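Long-range contacts in Alpha/beta hydrolase (PDB 3BDV), which is probably a hydrolase of the serine hydrolase family with an alpha/beta-hydrolase fold, and binds calcium in the crystal: residues L9-V14 against E182-L187; Q17-L22 against S70-P75; A64-L69 against Q94-I99; V76-H81 against A100-V105; H90-G95 against P123-T128. All blocks are in the same frame, centred on the assembly; numbering follows the deposited sequence. Where two conformers were deposited one is given.

Contact 1 of 5, residues L9-V14 against E182-L187; sequences LRLTEV and EFSEIL. With EDO (1,2-ethanediol), chain H; EDO (1,2-ethanediol), chain G.
Arg10 reaches from helix 4-15 to the C-terminal part of helix 174-185 and carries the polar half of this contact. Its CB and CG already lie beside Glu185 OE2, each about 3.5 Å from it. A bend at chi3 (73°) then turns the guanidinium so that its NE edge meets the carboxylate. NE donates to Glu185 OE2 at 2.8 Å in a nearly straight bond (174°), and NH2 donates to Glu185 OE1 at 3.0 Å. This is a side-on, two-nitrogen salt bridge, although the two planes are 34° apart and both oxygens are approached from above the carboxylate plane. At the far tip NH1 donates to O1 of an ethanediol and to a water that passes a hydrogen bond to Glu182 OE2; that oxygen also pairs with Lys178. A second water donates to Glu185 OE2 and to Arg10 O, tying the acid to the helix backbone. One turn on, Val14 CG1 packs 3.4 Å from Ser184 OG, whose hydroxyl is bonded to Leu180 O, and Val14 CG2 rests on Glu185 CG. The two helices lie on one side of the parallel sheet, where Val14 and Ser184 touch Met20 of strand 19-23 and Ser184 also Ile77 of strand 76-81.

Contact 2 of 5, residues Q17-L22 against S70-P75; sequences QLTMVL and SVCTQP
The carboxamide of Gln74 is the flat group of this contact, with Thr19 OG1 near its plane at the NE2 edge and the backbone of Gln17 and Leu18 beside it. In the alpha/beta-hydrolase fold this is where the loop after helix 58-70 turns into strand 76-81 beside its parallel neighbour, strand 19-23. Gln74 NE2 donates to Thr19 OG1 at 2.7 Å (158°), with OG1 only 9° out of the amide plane, while Gln74 OE1 lies 3.4 Å from Gln17 CA. An extended chain beyond CG carries the amide this far, and the two side chains cross at about a right angle. The pairing is opened by Thr19 N, which donates to Pro75 O at 2.9 Å in the carbonyl plane; Leu18 CA adds a CH...O contact to the same oxygen. Thr19 and Val21 continue the ladder through backbone bonds to Ile77 and Ile79. Leu18 CD2 lies across Pro75 CB at 3.8 Å, and Val21 CG2 approaches Cys72 SG more loosely. Thr19 OG1 stands anti to the carbonyl carbon, beside the backbone N (chi1 -67°), where it meets both the Gln74 amide and a water. That water is 2.7 Å from Thr19 OG1 and accepts a hydrogen bond from Thr73 N.

Contact 3 of 5, residues A64-L69 against Q94-I99; sequences AIRREL and QGQEGI. With CA (calcium ion), chain C.
Helix 58-70, which carries a ligand of the bound calcium ion, packs here through another side against the loop that leads from helix 83-93 into strand 99-105 of the alpha/beta-hydrolase fold. That loop starts with a Schellman motif, where Gly95, with positive phi (98°), is the first residue to leave helical geometry. Leu69 carries the apolar contact with one methyl, CD1. It lies 3.4 Å from Gln96 CG and 3.9 Å from Ile99 CD1, so the same methyl touches the middle of the glutamine chain and the tip of the isoleucine. Leu69 and Gln96 slide past each other in opposite directions; Gln96 leaves its backbone with CG anti to N (chi1 -178°) and bends at chi2. Arg66, on the preceding turn, brings its CG and CD alongside the Gln96 amide, with the guanidinium and amide planes 33° apart. No hydrogen bond joins the two segments, and the contact lies near the surface. Farther inside, Ile99 also touches Val91, Val92 and Leu78. Glu68, which does not touch the loop, reaches the metal, which is also bound by Arg47 O and three waters: the carboxylate is bidentate, with OE1 2.5 Å and OE2 2.6 Å from the calcium.

Contact 4 of 5, residues V76-H81 against A100-V105; sequences VILIGH and AGVMLV
Leu78 O is the best-held polar atom of this strand pair, gripped by two contacts, one N-H and one CA-H: Met103 N donates to it at 2.9 Å in the straightest bond of the set (176°), nearly along the C=O axis, and Val102 CA adds a CH...O contact. The pair lies in the middle of the parallel sheet of the alpha/beta-hydrolase fold, where strands 76-81 and 99-105 are joined by helix 83-93 in a beta-alpha-beta crossover. Their directions differ by only 8°, and five backbone bonds join them. Ala100 N donates to Val76 O, Leu78 N to Gly101 O, Gly80 N to Met103 O and Val105 N to Gly80 O, so both polar atoms of Gly80 are used. Gly101 O and Met103 O each take a further CH...O contact, from Ile77 CA and Ile79 CA.

On the face that carries Leu78 and Val102, these two side chains lie side by side and point the same way, Leu78 CB to Val102 CG1 at 3.8 Å; helix 83-93 covers them through Ala88 and Val92. The other face holds Ile77, Ile79, Met103 (selenomethionine) and Val105, and Trp34 and Trp38 of helix 34-41 pack against it. Gly80 also opens a GxSxG sequence with Ser82 and Gly84, consistent with the nucleophile elbow expected after this strand in serine hydrolases. At the end of the strand His81, its CG anti to the backbone N (chi1 -180°), gives NE2 to the carbonyl of His163, and the rings of His33 and Trp34 meet it edge-to-face. Its CD2 lies 3.4 Å from Val105 O.

Contact 5 of 5, residues H90-G95 against P123-T128; sequences HVVQQG and PLSVPT
The last turn of helix 83-93 faces an irregular loop that runs toward strand 128-132, the backbones coming nearest at Gln93 and Leu124, whose CA atoms are 6.1 Å apart. At the helix end Gln94 N is bonded to His90 O and Gly95 N to Val92 O. The loop is extended at Leu124, turns at Ser125 (phi -75°, psi -3°) and becomes extended again at Val126, so that it bends around the side chain of Val92.

Val92 carries the centre of the contact with CG1, which its torsion holds anti to the backbone N (chi1 171°). This one methyl meets three successive residues: Ser125 OG at 3.6 Å, Val126 CG2 at 4.0 Å and, more loosely, Leu124 CB. One residue on, Gln93 crosses Leu124 obliquely, and its CG comes within 3.3 Å of Leu124 CD2. The aliphatic part of the glutamine is thus the packing surface, while NE2, which also passes near that methyl, donates to Gln120 O. Trp151 of helix 141-151 touches Gln93 and Leu124.

No direct hydrogen bond links the segments. A water donates to Val92 O at 2.7 Å and makes only a weak bond to Ser125 OG. Within the loop, Thr128 OG1 donates to Val126 O at 2.9 Å from above the carbonyl plane. The chemistry implies a join made chiefly by van der Waals packing, in which Gln93 NE2 and Val92 O find their partners in Gln120 O and the water and not in the facing segment.

Contact 4 lies at the core, about 4 Å from the centre of the chain, and the other four surround it with their centres 10 to 14 Å away; each touches it. Contact 2 extends the same parallel sheet to strand 19-23, whereas contacts 3 and 5 pack the connections around helix 83-93 and share Gln94 and Gly95. Contact 1 joins helices 4-15 and 174-185, so its segments enclose all the others along the sequence. Contact 2 closes before contacts 4 and 5 open, while contacts 3 and 4 alternate. Neighbouring strands and successive crossovers thus build one compact alpha/beta-hydrolase domain, with the two ends of the chain brought together at its side.

Contact 1 of 5, residues L9-V14 against E182-L187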
# COMPACT_ATOMS: atom_id res chain seq x y z
N LEU A 9 19.87 -3.41 -1.97
CA LEU A 9 20.77 -2.32 -1.50
C LEU A 9 20.05 -0.99 -1.47
O LEU A 9 20.14 -0.24 -0.50
CB LEU A 9 21.99 -2.17 -2.43
CG LEU A 9 23.08 -3.25 -2.44
CD1 LEU A 9 23.91 -3.19 -3.73
CD2 LEU A 9 23.95 -3.10 -1.20
N ARG A 10 19.29 -0.70 -2.53
CA ARG A 10 18.59 0.58 -2.61
C ARG A 10 17.55 0.66 -1.53
O ARG A 10 17.46 1.68 -0.85
CB ARG A 10 17.95 0.76 -3.99
CG ARG A 10 18.97 1.12 -5.07
CD ARG A 10 18.36 1.11 -6.45
NE ARG A 10 17.47 2.25 -6.68
CZ ARG A 10 16.82 2.41 -7.83
NH1 ARG A 10 16.94 1.53 -8.81
NH2 ARG A 10 16.01 3.42 -8.02
N LEU A 11 16.80 -0.42 -1.30
CA LEU A 11 15.74 -0.37 -0.26
C LEU A 11 16.31 -0.34 1.15
O LEU A 11 15.77 0.33 2.03
CB LEU A 11 14.71 -1.51 -0.42
CG LEU A 11 13.72 -1.23 -1.54
CD1 LEU A 11 12.98 -2.54 -1.93
CD2 LEU A 11 12.77 -0.10 -1.22
N THR A 12 17.45 -0.99 1.35
CA THR A 12 18.15 -0.93 2.63
C THR A 12 18.59 0.53 2.96
O THR A 12 18.39 1.00 4.06
CB THR A 12 19.34 -1.94 2.65
OG1 THR A 12 18.82 -3.27 2.58
CG2 THR A 12 20.18 -1.76 3.93
N GLU A 13 19.10 1.26 1.97
CA GLU A 13 19.38 2.70 2.17
C GLU A 13 18.16 3.55 2.45
O GLU A 13 18.20 4.48 3.27
CB GLU A 13 20.09 3.29 0.97
CG GLU A 13 21.49 2.76 0.76
CD GLU A 13 22.40 3.08 1.93
OE1 GLU A 13 22.56 4.28 2.24
OE2 GLU A 13 22.93 2.13 2.55
N VAL A 14 17.07 3.30 1.73
CA VAL A 14 15.82 4.04 1.98
C VAL A 14 15.38 3.85 3.42
O VAL A 14 14.95 4.78 4.07
CB VAL A 14 14.71 3.60 1.01
CG1 VAL A 14 13.32 4.07 1.46
CG2 VAL A 14 15.04 4.10 -0.45
N GLU A 182 12.19 3.24 -6.49
CA GLU A 182 12.20 4.42 -7.35
C GLU A 182 11.47 5.59 -6.71
O GLU A 182 11.98 6.72 -6.67
CB GLU A 182 11.59 4.08 -8.70
CG GLU A 182 12.45 3.07 -9.49
CD GLU A 182 11.80 2.51 -10.71
OE1 GLU A 182 10.67 2.91 -10.99
OE2 GLU A 182 12.42 1.65 -11.38
N PHE A 183 10.26 5.28 -6.24
CA PHE A 183 9.33 6.23 -5.60
C PHE A 183 9.83 6.73 -4.28
O PHE A 183 9.83 7.93 -4.02
CB PHE A 183 8.00 5.47 -5.44
CG PHE A 183 6.92 6.19 -4.66
CD1 PHE A 183 6.32 7.32 -5.17
CD2 PHE A 183 6.44 5.65 -3.48
CE1 PHE A 183 5.27 7.92 -4.47
CE2 PHE A 183 5.41 6.24 -2.77
CZ PHE A 183 4.82 7.35 -3.23
N SER A 184 10.24 5.81 -3.41
CA SER A 184 10.71 6.18 -2.11
C SER A 184 11.99 6.96 -2.10
O SER A 184 12.12 7.84 -1.29
CB SER A 184 10.81 4.95 -1.18
OG SER A 184 11.79 4.01 -1.63
N GLU A 185 12.92 6.70 -3.02
CA GLU A 185 14.17 7.47 -2.98
C GLU A 185 13.93 8.97 -3.07
O GLU A 185 14.62 9.74 -2.40
CB GLU A 185 15.13 7.01 -4.06
CG GLU A 185 15.72 5.67 -3.75
CD GLU A 185 16.54 5.10 -4.88
OE1 GLU A 185 16.40 5.60 -6.00
OE2 GLU A 185 17.32 4.16 -4.63
N ILE A 186 12.93 9.38 -3.86
CA ILE A 186 12.64 10.81 -4.02
C ILE A 186 11.94 11.36 -2.78
O ILE A 186 11.79 12.55 -2.65
CB ILE A 186 11.86 11.16 -5.32
CG1 ILE A 186 10.56 10.41 -5.46
CG2 ILE A 186 12.74 10.84 -6.55
CD1 ILE A 186 9.63 11.00 -6.50
N LEU A 187 11.55 10.51 -1.86
CA LEU A 187 10.97 10.98 -0.61
C LEU A 187 11.95 11.01 0.55
O LEU A 187 11.59 11.42 1.67
CB LEU A 187 9.78 10.09 -0.25
CG LEU A 187 8.67 9.94 -1.30
CD1 LEU A 187 7.62 8.93 -0.88
CD2 LEU A 187 8.08 11.34 -1.66
C1 EDO H . 17.65 -1.93 -9.17
O1 EDO H . 18.48 -0.75 -9.22
C2 EDO H . 16.14 -1.67 -9.23
O2 EDO H . 15.60 -1.85 -10.55
C1 EDO G . 9.47 14.86 -2.95
O1 EDO G . 10.27 15.10 -1.76
C2 EDO G . 10.00 15.64 -4.15
O2 EDO G . 11.37 15.25 -4.38
O HOH W 1 18.46 4.06 -2.35
O HOH W 2 14.79 1.01 -10.80

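Contact 2 of 5, residues Q17-L22 against S70-P75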
# COMPACT_ATOMS: atom_id res chain seq x y z
N GLN A 17 16.14 6.02 6.55
CA GLN A 17 15.46 7.30 6.76
C GLN A 17 13.92 7.29 6.68
O GLN A 17 13.29 8.22 7.13
CB GLN A 17 15.98 8.31 5.76
CG GLN A 17 17.44 8.70 5.96
CD GLN A 17 17.79 9.90 5.10
OE1 GLN A 17 17.18 10.95 5.21
NE2 GLN A 17 18.77 9.74 4.21
N LEU A 18 13.33 6.27 6.05
CA LEU A 18 11.89 6.13 5.93
C LEU A 18 11.48 4.77 6.45
O LEU A 18 12.22 3.81 6.29
CB LEU A 18 11.43 6.21 4.47
CG LEU A 18 11.73 7.52 3.76
CD1 LEU A 18 11.36 7.45 2.28
CD2 LEU A 18 10.99 8.69 4.47
N THR A 19 10.29 4.69 7.02
CA THR A 19 9.79 3.42 7.53
C THR A 19 8.65 2.95 6.65
O THR A 19 7.69 3.70 6.43
CB THR A 19 9.30 3.62 8.98
OG1 THR A 19 10.43 3.92 9.81
CG2 THR A 19 8.60 2.38 9.51
N MSE A 20 8.75 1.72 6.16
CA MSE A 20 7.65 1.14 5.42
C MSE A 20 6.66 0.53 6.39
O MSE A 20 7.06 -0.23 7.27
CB MSE A 20 8.13 0.00 4.54
CG MSE A 20 9.25 0.35 3.61
SE MSE A 20 9.01 1.86 2.49
CE MSE A 20 10.42 1.53 1.21
N VAL A 21 5.38 0.82 6.20
CA VAL A 21 4.30 0.19 6.96
C VAL A 21 3.38 -0.62 6.03
O VAL A 21 2.69 -0.04 5.20
CB VAL A 21 3.52 1.22 7.78
CG1 VAL A 21 2.46 0.51 8.58
CG2 VAL A 21 4.46 2.00 8.72
N LEU A 22 3.37 -1.95 6.20
CA LEU A 22 2.50 -2.84 5.44
C LEU A 22 1.09 -2.85 6.01
O LEU A 22 0.90 -3.11 7.19
CB LEU A 22 3.05 -4.27 5.43
CG LEU A 22 4.43 -4.38 4.81
CD1 LEU A 22 5.06 -5.71 5.30
CD2 LEU A 22 4.34 -4.31 3.25
N SER A 70 1.96 5.98 15.74
CA SER A 70 2.24 6.65 17.01
C SER A 70 3.64 6.32 17.49
O SER A 70 4.26 7.13 18.16
CB SER A 70 1.25 6.20 18.09
OG SER A 70 1.44 4.82 18.44
N VAL A 71 4.12 5.11 17.18
CA VAL A 71 5.46 4.67 17.62
C VAL A 71 6.55 4.75 16.55
O VAL A 71 7.71 4.42 16.81
CB VAL A 71 5.41 3.27 18.17
CG1 VAL A 71 4.41 3.24 19.33
CG2 VAL A 71 5.02 2.28 17.06
N CYS A 72 6.20 5.21 15.35
CA CYS A 72 7.21 5.42 14.32
C CYS A 72 8.08 6.65 14.58
O CYS A 72 7.59 7.72 14.95
CB CYS A 72 6.55 5.56 12.96
SG CYS A 72 5.88 4.01 12.36
N THR A 73 9.38 6.50 14.36
CA THR A 73 10.32 7.60 14.59
C THR A 73 10.69 8.35 13.30
O THR A 73 11.21 9.46 13.34
CB THR A 73 11.57 7.05 15.24
OG1 THR A 73 12.03 5.92 14.48
CG2 THR A 73 11.26 6.60 16.66
N GLN A 74 10.41 7.74 12.15
CA GLN A 74 10.75 8.35 10.87
C GLN A 74 9.43 8.56 10.11
O GLN A 74 8.39 8.02 10.51
CB GLN A 74 11.64 7.41 10.05
CG GLN A 74 12.77 6.78 10.81
CD GLN A 74 13.60 5.87 9.95
OE1 GLN A 74 14.81 6.05 9.80
NE2 GLN A 74 12.96 4.88 9.37
N PRO A 75 9.47 9.34 9.03
CA PRO A 75 8.32 9.42 8.13
C PRO A 75 8.04 8.05 7.52
O PRO A 75 8.99 7.30 7.24
CB PRO A 75 8.78 10.39 7.06
CG PRO A 75 9.90 11.13 7.67
CD PRO A 75 10.59 10.13 8.52
O HOH W 3 10.23 4.19 12.52

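Contact 3 of 5, residues A64-L69 against Q94-I99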
# COMPACT_ATOMS: atom_id res chain seq x y z
N ALA A 64 -5.83 0.80 13.74
CA ALA A 64 -4.60 0.02 13.65
C ALA A 64 -3.43 0.77 13.01
O ALA A 64 -2.28 0.65 13.46
CB ALA A 64 -4.82 -1.31 12.92
N ILE A 65 -3.72 1.55 11.95
CA ILE A 65 -2.68 2.32 11.29
C ILE A 65 -2.20 3.43 12.25
O ILE A 65 -1.00 3.65 12.40
CB ILE A 65 -3.17 2.95 9.94
CG1 ILE A 65 -3.51 1.87 8.91
CG2 ILE A 65 -2.06 3.91 9.39
CD1 ILE A 65 -4.36 2.43 7.70
N ARG A 66 -3.14 4.16 12.84
CA ARG A 66 -2.82 5.18 13.86
C ARG A 66 -1.90 4.60 14.96
O ARG A 66 -0.86 5.19 15.29
CB ARG A 66 -4.08 5.76 14.50
CG ARG A 66 -4.83 6.86 13.72
CD ARG A 66 -5.45 7.92 14.65
NE ARG A 66 -6.92 7.87 14.74
CZ ARG A 66 -7.76 8.30 13.79
NH1 ARG A 66 -7.33 8.78 12.63
NH2 ARG A 66 -9.08 8.23 14.00
N ARG A 67 -2.28 3.45 15.53
CA ARG A 67 -1.43 2.81 16.57
C ARG A 67 -0.04 2.68 16.05
O ARG A 67 0.93 3.05 16.71
CB ARG A 67 -1.91 1.40 16.94
CG ARG A 67 -3.20 1.37 17.70
CD ARG A 67 -3.46 0.01 18.37
NE ARG A 67 -3.69 -1.11 17.43
CZ ARG A 67 -4.87 -1.45 16.90
NH1 ARG A 67 -5.96 -0.73 17.14
NH2 ARG A 67 -4.96 -2.50 16.10
N GLU A 68 0.07 2.15 14.85
CA GLU A 68 1.33 1.89 14.23
C GLU A 68 2.17 3.15 14.06
O GLU A 68 3.39 3.14 14.27
CB GLU A 68 1.08 1.27 12.86
CG GLU A 68 2.27 0.59 12.29
CD GLU A 68 2.57 -0.74 12.92
OE1 GLU A 68 1.70 -1.37 13.54
OE2 GLU A 68 3.72 -1.15 12.84
N LEU A 69 1.51 4.24 13.66
CA LEU A 69 2.22 5.51 13.39
C LEU A 69 2.71 6.17 14.66
O LEU A 69 3.75 6.82 14.66
CB LEU A 69 1.33 6.48 12.61
CG LEU A 69 1.00 6.04 11.17
CD1 LEU A 69 0.13 7.08 10.53
CD2 LEU A 69 2.22 5.77 10.33
N GLN A 94 -7.91 12.22 6.13
CA GLN A 94 -8.39 12.78 7.39
C GLN A 94 -7.32 13.60 8.06
O GLN A 94 -7.57 14.18 9.12
CB GLN A 94 -8.90 11.66 8.29
CG GLN A 94 -10.04 10.87 7.68
CD GLN A 94 -11.17 11.74 7.22
OE1 GLN A 94 -11.67 11.64 6.09
NE2 GLN A 94 -11.58 12.63 8.09
N GLY A 95 -6.13 13.68 7.46
CA GLY A 95 -5.09 14.66 7.89
C GLY A 95 -3.98 14.18 8.81
O GLY A 95 -3.25 14.98 9.40
N GLN A 96 -3.85 12.86 8.94
CA GLN A 96 -2.76 12.20 9.67
C GLN A 96 -1.36 12.69 9.28
O GLN A 96 -0.99 12.68 8.10
CB GLN A 96 -2.81 10.70 9.36
CG GLN A 96 -1.78 9.90 10.10
CD GLN A 96 -2.01 9.95 11.58
OE1 GLN A 96 -1.12 10.30 12.35
NE2 GLN A 96 -3.23 9.65 11.99
N GLU A 97 -0.57 13.10 10.28
CA GLU A 97 0.80 13.56 10.09
C GLU A 97 1.77 12.39 10.03
O GLU A 97 1.44 11.28 10.46
CB GLU A 97 1.22 14.49 11.24
CG GLU A 97 0.60 15.88 11.23
CD GLU A 97 1.65 17.00 11.22
OE1 GLU A 97 2.31 17.24 12.25
OE2 GLU A 97 1.83 17.62 10.15
N GLY A 98 2.96 12.65 9.50
CA GLY A 98 4.09 11.74 9.54
C GLY A 98 4.11 10.73 8.42
O GLY A 98 4.75 9.69 8.55
N ILE A 99 3.36 11.02 7.36
CA ILE A 99 3.35 10.20 6.15
C ILE A 99 4.04 10.83 4.92
O ILE A 99 3.57 11.82 4.38
CB ILE A 99 1.88 9.72 5.81
CG1 ILE A 99 1.28 8.98 7.03
CG2 ILE A 99 1.86 8.88 4.53
CD1 ILE A 99 -0.30 8.81 7.06
CA CA C . 3.18 -3.36 14.01
O HOH W 4 1.84 -3.66 15.81
O HOH W 5 4.37 -2.13 15.75
O HOH W 6 5.28 -3.61 12.92

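Contact 4 of 5, residues V76-H81 against A100-V105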
# COMPACT_ATOMS: atom_id res chain seq x y z
N VAL A 76 6.76 7.76 7.28
CA VAL A 76 6.30 6.46 6.90
C VAL A 76 5.82 6.46 5.45
O VAL A 76 5.28 7.45 4.96
CB VAL A 76 5.17 5.98 7.82
CG1 VAL A 76 4.38 4.89 7.20
CG2 VAL A 76 5.74 5.54 9.15
N ILE A 77 6.04 5.34 4.77
CA ILE A 77 5.30 5.05 3.54
C ILE A 77 4.31 3.95 3.83
O ILE A 77 4.71 2.86 4.26
CB ILE A 77 6.23 4.62 2.38
CG1 ILE A 77 7.17 5.77 2.01
CG2 ILE A 77 5.40 4.20 1.18
CD1 ILE A 77 8.27 5.45 1.01
N LEU A 78 3.02 4.24 3.67
CA LEU A 78 1.97 3.19 3.87
C LEU A 78 1.87 2.35 2.62
O LEU A 78 1.74 2.88 1.54
CB LEU A 78 0.62 3.84 4.15
CG LEU A 78 0.50 4.63 5.47
CD1 LEU A 78 -0.90 5.21 5.56
CD2 LEU A 78 0.87 3.77 6.68
N ILE A 79 1.96 1.04 2.75
CA ILE A 79 1.94 0.14 1.55
C ILE A 79 0.69 -0.73 1.77
O ILE A 79 0.67 -1.69 2.58
CB ILE A 79 3.21 -0.69 1.41
CG1 ILE A 79 4.48 0.16 1.29
CG2 ILE A 79 3.07 -1.68 0.23
CD1 ILE A 79 5.79 -0.61 1.37
N GLY A 80 -0.38 -0.36 1.09
CA GLY A 80 -1.67 -0.98 1.28
C GLY A 80 -2.13 -1.95 0.20
O GLY A 80 -1.82 -1.75 -0.95
N HIS A 81 -2.93 -2.94 0.57
CA HIS A 81 -3.56 -3.82 -0.40
C HIS A 81 -5.07 -3.79 -0.23
O HIS A 81 -5.57 -4.02 0.87
CB HIS A 81 -3.06 -5.28 -0.24
CG HIS A 81 -3.65 -6.26 -1.21
ND1 HIS A 81 -4.28 -7.42 -0.82
CD2 HIS A 81 -3.74 -6.22 -2.56
CE1 HIS A 81 -4.71 -8.06 -1.89
NE2 HIS A 81 -4.38 -7.37 -2.97
N ALA A 100 5.08 10.17 4.43
CA ALA A 100 5.91 10.65 3.30
C ALA A 100 5.22 10.34 1.98
O ALA A 100 5.33 11.12 1.03
CB ALA A 100 7.30 9.99 3.32
N GLY A 101 4.54 9.19 1.92
CA GLY A 101 3.94 8.70 0.67
C GLY A 101 3.07 7.50 0.93
O GLY A 101 3.11 6.90 2.03
N VAL A 102 2.25 7.15 -0.05
CA VAL A 102 1.44 5.94 0.07
C VAL A 102 1.47 5.20 -1.25
O VAL A 102 1.52 5.78 -2.33
CB VAL A 102 -0.03 6.20 0.55
CG1 VAL A 102 -0.07 6.85 1.94
CG2 VAL A 102 -0.79 7.01 -0.46
N MSE A 103 1.52 3.89 -1.13
CA MSE A 103 1.52 2.95 -2.27
C MSE A 103 0.26 2.12 -2.12
O MSE A 103 0.11 1.42 -1.10
CB MSE A 103 2.77 2.06 -2.25
CG MSE A 103 2.75 1.00 -3.24
SE MSE A 103 4.57 0.33 -3.48
CE MSE A 103 4.22 -1.29 -4.36
N LEU A 104 -0.63 2.23 -3.10
CA LEU A 104 -1.98 1.64 -3.10
C LEU A 104 -2.00 0.52 -4.14
O LEU A 104 -2.02 0.74 -5.33
CB LEU A 104 -3.07 2.66 -3.40
CG LEU A 104 -3.02 3.89 -2.52
CD1 LEU A 104 -4.09 5.00 -2.82
CD2 LEU A 104 -3.10 3.45 -1.04
N VAL A 105 -2.01 -0.71 -3.65
CA VAL A 105 -1.91 -1.84 -4.55
C VAL A 105 -3.27 -2.52 -4.61
O VAL A 105 -3.76 -3.01 -3.60
CB VAL A 105 -0.86 -2.86 -4.05
CG1 VAL A 105 -0.83 -4.10 -5.04
CG2 VAL A 105 0.52 -2.18 -3.88

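Contact 5 of 5, residues H90-G95 against P123-T128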
# COMPACT_ATOMS: atom_id res chain seq x y z
N HIS A 90 -7.85 6.80 3.43
CA HIS A 90 -8.71 7.51 4.32
C HIS A 90 -7.89 8.22 5.41
O HIS A 90 -8.12 9.37 5.75
CB HIS A 90 -9.73 6.53 4.91
CG HIS A 90 -10.65 7.14 5.93
ND1 HIS A 90 -11.84 7.75 5.59
CD2 HIS A 90 -10.56 7.22 7.28
CE1 HIS A 90 -12.44 8.16 6.69
NE2 HIS A 90 -11.69 7.85 7.72
N VAL A 91 -6.89 7.54 5.93
CA VAL A 91 -6.07 8.14 7.00
C VAL A 91 -5.36 9.40 6.52
O VAL A 91 -5.35 10.40 7.21
CB VAL A 91 -5.06 7.14 7.57
CG1 VAL A 91 -3.94 7.84 8.32
CG2 VAL A 91 -5.79 6.17 8.45
N VAL A 92 -4.80 9.36 5.32
CA VAL A 92 -4.17 10.54 4.71
C VAL A 92 -5.20 11.65 4.50
O VAL A 92 -4.96 12.83 4.86
CB VAL A 92 -3.47 10.18 3.37
CG1 VAL A 92 -3.01 11.47 2.66
CG2 VAL A 92 -2.27 9.26 3.63
N GLN A 93 -6.37 11.28 4.00
CA GLN A 93 -7.44 12.25 3.74
C GLN A 93 -7.98 12.91 5.00
O GLN A 93 -8.45 14.05 4.96
CB GLN A 93 -8.59 11.62 2.93
CG GLN A 93 -8.20 11.33 1.47
CD GLN A 93 -9.33 10.81 0.63
OE1 GLN A 93 -10.25 10.13 1.14
NE2 GLN A 93 -9.26 11.08 -0.70
N GLN A 94 -7.91 12.22 6.13
CA GLN A 94 -8.39 12.78 7.39
C GLN A 94 -7.32 13.60 8.06
O GLN A 94 -7.57 14.18 9.12
CB GLN A 94 -8.90 11.66 8.29
CG GLN A 94 -10.04 10.87 7.68
CD GLN A 94 -11.17 11.74 7.22
OE1 GLN A 94 -11.67 11.64 6.09
NE2 GLN A 94 -11.58 12.63 8.09
N GLY A 95 -6.13 13.68 7.46
CA GLY A 95 -5.09 14.66 7.89
C GLY A 95 -3.98 14.18 8.81
O GLY A 95 -3.25 14.98 9.40
N PRO A 123 -7.64 14.89 -4.14
CA PRO A 123 -6.22 14.65 -4.03
C PRO A 123 -5.74 14.28 -2.66
O PRO A 123 -6.14 14.89 -1.66
CB PRO A 123 -5.60 15.96 -4.47
CG PRO A 123 -6.59 16.58 -5.30
CD PRO A 123 -7.90 16.24 -4.67
N LEU A 124 -4.83 13.33 -2.63
CA LEU A 124 -4.18 12.95 -1.40
C LEU A 124 -3.08 14.01 -1.17
O LEU A 124 -2.42 14.49 -2.10
CB LEU A 124 -3.58 11.56 -1.47
CG LEU A 124 -4.64 10.44 -1.62
CD1 LEU A 124 -4.00 9.08 -1.69
CD2 LEU A 124 -5.62 10.51 -0.47
N SER A 125 -2.89 14.38 0.07
CA SER A 125 -1.96 15.46 0.36
C SER A 125 -0.50 15.00 0.22
O SER A 125 0.41 15.80 0.40
CB SER A 125 -2.21 15.97 1.78
OG SER A 125 -2.00 14.93 2.72
N VAL A 126 -0.27 13.72 -0.08
CA VAL A 126 1.11 13.21 -0.16
C VAL A 126 1.29 12.47 -1.45
O VAL A 126 0.31 11.99 -2.04
CB VAL A 126 1.40 12.22 0.96
CG1 VAL A 126 1.22 12.91 2.30
CG2 VAL A 126 0.48 10.98 0.83
N PRO A 127 2.55 12.32 -1.89
CA PRO A 127 2.81 11.51 -3.07
C PRO A 127 2.26 10.09 -2.97
O PRO A 127 2.45 9.40 -1.95
CB PRO A 127 4.36 11.52 -3.16
CG PRO A 127 4.73 12.82 -2.49
CD PRO A 127 3.78 12.96 -1.37
N THR A 128 1.60 9.68 -4.05
CA THR A 128 0.87 8.41 -4.13
C THR A 128 1.17 7.64 -5.44
O THR A 128 1.21 8.20 -6.53
CB THR A 128 -0.64 8.70 -3.99
OG1 THR A 128 -0.87 9.45 -2.77
CG2 THR A 128 -1.50 7.47 -3.99
O HOH W 7 -2.54 13.59 5.76